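Local coordinates for arylsulfatase (Pseudoalteromonas sp. MB47, PDB 7AJ0) that removes sulfate groups from fucoidan as an exo-acting, calcium-binding sulfatase that assembles into a hexamer, at the interface of chains A and B. Sequence-based numbering; all coordinates share one arbitrary frame. Chains: chain A/B, Arylsulfatase.

The interface of chains A and B. Residues chain A 464, 480-483; chain B 451, 453-454.
With CG of A:His482 set between its own backbone N and carbonyl carbon (chi1 83°), the imidazole turns so that ND1 lies beside that N, in the 3-10 helix 481-484, and both converge on one acceptor. B:Asp454 reaches both donors across the subunit boundary, CG lying beside its backbone N (chi1 -62°). This patch of the interface illustrates how one carboxylate oxygen can gather two donors from a neighbouring subunit of the hexamer. OD1 takes ND1 of A:His482 at 2.8 Å on its syn lone pair, almost in the ring plane and nearly straight, while the backbone N of A:His482 approaches OD1 at 2.9 Å from above the carboxylate plane. OD2 is 3.0 Å from NH1 of B:Arg451, an intrachain salt bridge that probably steadies the carboxylate. OD2 also faces the carbonyl O of A:Thr480 at 3.1 Å, two acceptors without a hydrogen bond unless the carboxylate is protonated, a strain the arginine probably eases. An asparagine in place of this aspartate, without the charge, would probably leave the guanidinium without its mate and freer to turn away from A:Gln483. That guanidinium, steeply turned against the amide, hydrogen-bonds OE1 of A:Gln483 through NH2 at 2.8 Å; OE1 lies in its plane, whereas NH2 stands above the amide carbonyl plane. Nearby, CG2 of B:Ile453 packs on CB of A:Ala464 at 3.6 Å. A water bridges the backbone there, 2.7 Å from O of B:Ile453 and 2.8 Å from O of A:Ala464.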
# COMPACT_ATOMS: atom_id res chain seq x y z
N ALA A 464 -16.67 -6.16 -12.81
CA ALA A 464 -17.64 -7.01 -12.13
C ALA A 464 -17.90 -6.50 -10.72
O ALA A 464 -16.97 -6.07 -10.04
CB ALA A 464 -17.14 -8.46 -12.07
N THR A 480 -14.16 -12.56 -4.78
CA THR A 480 -14.05 -13.51 -5.88
C THR A 480 -14.97 -13.17 -7.04
O THR A 480 -14.91 -13.84 -8.08
CB THR A 480 -14.36 -14.93 -5.39
OG1 THR A 480 -15.67 -14.97 -4.80
CG2 THR A 480 -13.33 -15.38 -4.36
N GLY A 481 -15.83 -12.16 -6.89
CA GLY A 481 -16.64 -11.70 -8.00
C GLY A 481 -17.42 -12.81 -8.66
O GLY A 481 -18.11 -13.61 -8.01
N HIS A 482 -17.30 -12.88 -9.99
CA HIS A 482 -18.06 -13.82 -10.80
C HIS A 482 -17.51 -15.24 -10.77
O HIS A 482 -18.14 -16.14 -11.34
CB HIS A 482 -18.07 -13.34 -12.26
CG HIS A 482 -16.84 -13.73 -13.02
ND1 HIS A 482 -15.57 -13.32 -12.66
CD2 HIS A 482 -16.68 -14.50 -14.12
CE1 HIS A 482 -14.69 -13.83 -13.50
NE2 HIS A 482 -15.34 -14.54 -14.40
N GLN A 483 -16.36 -15.47 -10.13
CA GLN A 483 -15.66 -16.73 -10.32
C GLN A 483 -16.52 -17.93 -9.94
O GLN A 483 -16.53 -18.94 -10.65
CB GLN A 483 -14.36 -16.74 -9.50
CG GLN A 483 -13.36 -17.78 -9.97
CD GLN A 483 -12.20 -17.94 -9.01
OE1 GLN A 483 -12.17 -17.34 -7.94
NE2 GLN A 483 -11.22 -18.76 -9.41
N ARG B 451 -6.64 -10.08 -9.49
CA ARG B 451 -8.09 -9.95 -9.47
C ARG B 451 -8.55 -8.73 -10.28
O ARG B 451 -9.24 -7.84 -9.79
CB ARG B 451 -8.59 -9.88 -8.03
CG ARG B 451 -8.50 -11.21 -7.30
CD ARG B 451 -9.47 -12.19 -7.93
NE ARG B 451 -9.45 -13.50 -7.29
CZ ARG B 451 -10.35 -14.44 -7.54
NH1 ARG B 451 -11.34 -14.20 -8.40
NH2 ARG B 451 -10.28 -15.62 -6.93
N ILE B 453 -10.71 -8.60 -12.80
CA ILE B 453 -12.16 -8.54 -12.98
C ILE B 453 -12.86 -8.32 -11.65
O ILE B 453 -13.71 -7.43 -11.52
CB ILE B 453 -12.67 -9.84 -13.65
CG1 ILE B 453 -12.10 -9.98 -15.06
CG2 ILE B 453 -14.19 -9.85 -13.68
CD1 ILE B 453 -12.21 -11.39 -15.61
N ASP B 454 -12.50 -9.11 -10.64
CA ASP B 454 -13.36 -9.33 -9.48
C ASP B 454 -13.05 -8.44 -8.28
O ASP B 454 -13.86 -8.39 -7.35
CB ASP B 454 -13.27 -10.80 -9.05
CG ASP B 454 -13.76 -11.75 -10.13
OD1 ASP B 454 -14.82 -11.48 -10.73
OD2 ASP B 454 -13.08 -12.77 -10.39
O HOH W 1 -14.28 -5.31 -9.94